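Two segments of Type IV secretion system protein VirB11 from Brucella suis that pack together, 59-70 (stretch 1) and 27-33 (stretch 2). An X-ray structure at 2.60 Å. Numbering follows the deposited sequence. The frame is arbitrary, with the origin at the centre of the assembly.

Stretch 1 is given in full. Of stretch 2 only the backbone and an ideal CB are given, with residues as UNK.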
# COMPACT_ATOMS: atom_id res chain seq x y z
N TYR C 59 7.82 -21.29 -48.95
CA TYR C 59 9.28 -21.29 -48.98
C TYR C 59 9.80 -20.91 -50.37
O TYR C 59 9.28 -21.38 -51.38
CB TYR C 59 9.81 -22.66 -48.53
CG TYR C 59 11.28 -22.89 -48.76
CD1 TYR C 59 12.23 -22.45 -47.84
CD2 TYR C 59 11.73 -23.54 -49.91
CE1 TYR C 59 13.58 -22.66 -48.05
CE2 TYR C 59 13.08 -23.75 -50.13
CZ TYR C 59 14.00 -23.31 -49.19
OH TYR C 59 15.35 -23.51 -49.39
N TYR C 60 10.82 -20.06 -50.42
CA TYR C 60 11.51 -19.73 -51.66
C TYR C 60 13.02 -19.67 -51.45
O TYR C 60 13.51 -19.06 -50.49
CB TYR C 60 11.02 -18.41 -52.24
CG TYR C 60 9.58 -18.45 -52.68
CD1 TYR C 60 8.58 -17.91 -51.88
CD2 TYR C 60 9.21 -19.05 -53.88
CE1 TYR C 60 7.25 -17.95 -52.27
CE2 TYR C 60 7.87 -19.09 -54.28
CZ TYR C 60 6.90 -18.54 -53.46
OH TYR C 60 5.59 -18.57 -53.83
N ALA C 61 13.74 -20.30 -52.36
CA ALA C 61 15.20 -20.32 -52.30
C ALA C 61 15.79 -19.12 -53.04
O ALA C 61 15.54 -18.92 -54.23
CB ALA C 61 15.73 -21.63 -52.85
N VAL C 62 16.57 -18.34 -52.30
CA VAL C 62 17.21 -17.15 -52.86
C VAL C 62 18.70 -17.22 -52.52
O VAL C 62 19.13 -16.68 -51.51
CB VAL C 62 16.61 -15.86 -52.30
CG1 VAL C 62 17.06 -14.67 -53.14
CG2 VAL C 62 15.10 -15.95 -52.27
N PRO C 63 19.48 -17.93 -53.36
CA PRO C 63 20.91 -18.07 -53.05
C PRO C 63 21.71 -16.76 -53.02
O PRO C 63 22.62 -16.64 -52.20
CB PRO C 63 21.42 -19.04 -54.12
CG PRO C 63 20.18 -19.74 -54.62
CD PRO C 63 19.11 -18.69 -54.57
N ASN C 64 21.37 -15.79 -53.87
CA ASN C 64 22.09 -14.52 -53.90
C ASN C 64 21.70 -13.59 -52.74
O ASN C 64 21.67 -12.36 -52.88
CB ASN C 64 21.97 -13.88 -55.30
CG ASN C 64 22.49 -14.82 -56.42
OD1 ASN C 64 23.66 -15.22 -56.42
ND2 ASN C 64 21.61 -15.15 -57.36
N LEU C 65 21.44 -14.20 -51.58
CA LEU C 65 21.03 -13.51 -50.37
C LEU C 65 21.86 -14.06 -49.20
O LEU C 65 21.36 -14.79 -48.34
CB LEU C 65 19.53 -13.72 -50.14
CG LEU C 65 18.79 -12.97 -49.03
CD1 LEU C 65 18.64 -11.50 -49.38
CD2 LEU C 65 17.44 -13.60 -48.82
N ASP C 66 23.14 -13.73 -49.18
CA ASP C 66 24.00 -14.30 -48.15
C ASP C 66 23.96 -13.52 -46.84
O ASP C 66 23.21 -12.55 -46.71
CB ASP C 66 25.43 -14.54 -48.65
CG ASP C 66 26.06 -13.32 -49.25
OD1 ASP C 66 25.45 -12.22 -49.19
OD2 ASP C 66 27.17 -13.45 -49.80
N TYR C 67 24.74 -13.99 -45.86
CA TYR C 67 24.83 -13.39 -44.54
C TYR C 67 25.19 -11.90 -44.62
O TYR C 67 24.53 -11.07 -44.00
CB TYR C 67 25.84 -14.18 -43.69
CG TYR C 67 26.02 -13.70 -42.26
CD1 TYR C 67 25.11 -14.04 -41.26
CD2 TYR C 67 27.13 -12.94 -41.90
CE1 TYR C 67 25.29 -13.61 -39.94
CE2 TYR C 67 27.32 -12.52 -40.60
CZ TYR C 67 26.40 -12.85 -39.62
OH TYR C 67 26.61 -12.42 -38.33
N GLU C 68 26.22 -11.58 -45.41
CA GLU C 68 26.75 -10.22 -45.52
C GLU C 68 25.74 -9.22 -46.07
O GLU C 68 25.70 -8.06 -45.64
CB GLU C 68 28.04 -10.20 -46.35
CG GLU C 68 29.13 -11.18 -45.87
CD GLU C 68 29.46 -11.05 -44.38
OE1 GLU C 68 29.61 -9.91 -43.90
OE2 GLU C 68 29.58 -12.09 -43.69
N HIS C 69 24.92 -9.67 -47.02
CA HIS C 69 23.78 -8.92 -47.54
C HIS C 69 22.87 -8.43 -46.42
O HIS C 69 22.47 -7.26 -46.38
CB HIS C 69 22.95 -9.83 -48.45
CG HIS C 69 23.09 -9.56 -49.91
ND1 HIS C 69 24.23 -9.86 -50.62
CD2 HIS C 69 22.22 -9.04 -50.81
CE1 HIS C 69 24.06 -9.53 -51.89
NE2 HIS C 69 22.85 -9.03 -52.03
N LEU C 70 22.54 -9.36 -45.53
CA LEU C 70 21.60 -9.11 -44.43
C LEU C 70 22.20 -8.21 -43.36
O LEU C 70 21.49 -7.40 -42.75
CB LEU C 70 21.13 -10.43 -43.81
CG LEU C 70 20.65 -11.54 -44.74
CD1 LEU C 70 20.64 -12.88 -44.01
CD2 LEU C 70 19.28 -11.23 -45.35
N UNK C 27 16.75 -5.07 -52.55
CA UNK C 27 16.63 -5.59 -53.92
C UNK C 27 16.36 -7.08 -54.09
O UNK C 27 15.54 -7.46 -54.92
CB UNK C 27 17.92 -5.26 -54.67
N UNK C 28 17.07 -7.94 -53.33
CA UNK C 28 16.79 -9.37 -53.49
C UNK C 28 15.43 -9.81 -52.97
O UNK C 28 15.04 -10.95 -53.21
CB UNK C 28 17.87 -10.18 -52.78
N UNK C 29 14.72 -8.92 -52.28
CA UNK C 29 13.38 -9.19 -51.74
C UNK C 29 12.29 -8.47 -52.53
O UNK C 29 11.10 -8.56 -52.20
CB UNK C 29 13.31 -8.77 -50.27
N UNK C 30 12.72 -7.79 -53.59
CA UNK C 30 11.85 -6.98 -54.45
C UNK C 30 10.61 -7.72 -54.97
O UNK C 30 9.52 -7.17 -54.88
CB UNK C 30 12.66 -6.47 -55.64
N UNK C 31 10.78 -8.95 -55.48
CA UNK C 31 9.62 -9.72 -55.97
C UNK C 31 8.50 -9.90 -54.95
O UNK C 31 7.33 -9.72 -55.30
CB UNK C 31 10.09 -11.10 -56.43
N UNK C 32 8.86 -10.24 -53.71
CA UNK C 32 7.89 -10.48 -52.64
C UNK C 32 7.33 -9.18 -52.09
O UNK C 32 6.17 -9.10 -51.69
CB UNK C 32 8.53 -11.29 -51.51
N UNK C 33 8.17 -8.15 -52.07
CA UNK C 33 7.80 -6.84 -51.55
C UNK C 33 6.78 -6.12 -52.43
O UNK C 33 5.98 -5.33 -51.94
CB UNK C 33 9.05 -5.97 -51.40

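Position 27 opens the short 3-10 segment with phi/psi of -49/-44. Its CA-to-CB bond points sideways to stretch 1, and nothing of that stretch lies within 5.5 Å of the ideal CB, so the contact sets little restriction and a polar or charged side chain would do well. The deposited residue is Glu 27, whose end leads away from stretch 1.

Position 28 is the most informative. CA-to-CB points toward stretch 1, and the ideal CB lies 3.7 Å from Leu 65 CD1, 4.4 Å from Asn 64 O and 4.6 Å from Val 62 CG1. The neighbourhood is mainly apolar and close, which favours a compact side chain: alanine, valine or proline. Phi/psi of -70/-8 is compatible with all three, and a phi near -70° is the value a proline ring demands. The residue is Pro 28, and 68 Å² of it is covered. Its CB packs at 3.7 Å on Leu 65 CD1, while its CG reaches 3.7 Å from His 69 CD2, approaching that ring obliquely. His 69 itself is held by Asp 66, the N-cap residue, through two weak bonds: His 69 N to Asp 66 OD1 at 3.4 Å and His 69 ND1 to the same Asp 66 OD1 at 3.0 Å.

Position 29 has a sideways CB with no atom of stretch 1 within 5.5 Å. A short side chain would therefore stop short, whereas a longer apolar one, such as leucine, isoleucine or methionine, could reach the Leu 65 side chain. Leu 29 does so: with chi1 in m and chi2 in t, its end comes nearer, and its CD2 lies 4.2 Å from Leu 65 CD2.

Positions 30 and 31 are out of reach of stretch 1, which therefore imposes no choice. Their phi values, -52° and -55°, would each allow proline, but the N of 30 donates a hydrogen bond to the O of 27 at 3.1 Å, which proline could not do; the N of 31 makes no such bond within the stretch, so proline fits there. They are Arg 30 and Pro 31, and neither contacts stretch 1.

At position 32 CA-to-CB again points toward stretch 1, yet the ideal CB has nothing within 5.5 Å, and the CA atoms of 32 and Tyr 60 are 10.0 Å apart. A gap of this width calls for a large side chain, with Tyr 60 and Val 62 offering an aromatic ring and methyl groups; phenylalanine, tyrosine, tryptophan or methionine are candidates. Trp 32 fills the space, with 76 Å² covered, the largest share in stretch 2. With chi1 at -60° (m) and chi2 at -87°, its indole extends to Val 62, where CH2 lies 3.3 Å from Val 62 CG2, and to Tyr 60, where NE1 lies 3.2 Å from Tyr 60 CD1 and CZ2 lies 3.7 Å from Tyr 60 CB. The Tyr 60 ring and the five-membered ring of Trp 32 meet obliquely, centroids 5.0 Å apart and planes at 53°. No hydrogen bond crosses between the stretches, so this contact rests on packing.

Position 33 is out of reach of stretch 1, so many side chains would suit it, though its N donates to the O of 29 at 3.0 Å, which argues against proline; the residue is Leu 33, which makes no contact with stretch 1.

Stretch 2 27-33: EPLRPWL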
# COMPACT_ATOMS: atom_id res chain seq x y z
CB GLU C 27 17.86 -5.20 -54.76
CG GLU C 27 17.58 -4.15 -55.83
CD GLU C 27 16.95 -4.73 -57.09
OE1 GLU C 27 17.58 -4.64 -58.17
OE2 GLU C 27 15.84 -5.28 -57.02
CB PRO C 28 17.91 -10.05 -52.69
CG PRO C 28 18.92 -8.99 -52.41
CD PRO C 28 18.15 -7.73 -52.34
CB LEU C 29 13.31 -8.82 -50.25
CG LEU C 29 14.28 -9.55 -49.31
CD1 LEU C 29 14.17 -9.04 -47.89
CD2 LEU C 29 14.08 -11.06 -49.36
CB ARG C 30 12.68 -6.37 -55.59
CG ARG C 30 12.21 -5.00 -56.08
CD ARG C 30 12.87 -3.83 -55.33
NE ARG C 30 12.34 -3.63 -53.98
CZ ARG C 30 11.16 -3.09 -53.71
NH1 ARG C 30 10.36 -2.70 -54.69
NH2 ARG C 30 10.75 -2.95 -52.45
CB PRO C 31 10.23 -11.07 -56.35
CG PRO C 31 11.65 -10.75 -56.67
CD PRO C 31 12.03 -9.70 -55.69
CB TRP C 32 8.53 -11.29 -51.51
CG TRP C 32 9.03 -12.62 -51.98
CD1 TRP C 32 8.33 -13.78 -52.05
CD2 TRP C 32 10.35 -12.92 -52.45
NE1 TRP C 32 9.12 -14.79 -52.54
CE2 TRP C 32 10.37 -14.29 -52.79
CE3 TRP C 32 11.51 -12.17 -52.62
CZ2 TRP C 32 11.50 -14.92 -53.28
CZ3 TRP C 32 12.64 -12.80 -53.11
CH2 TRP C 32 12.63 -14.16 -53.44
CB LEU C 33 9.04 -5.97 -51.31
CG LEU C 33 10.00 -6.35 -50.15
CD1 LEU C 33 11.23 -5.46 -50.09
CD2 LEU C 33 9.30 -6.36 -48.80
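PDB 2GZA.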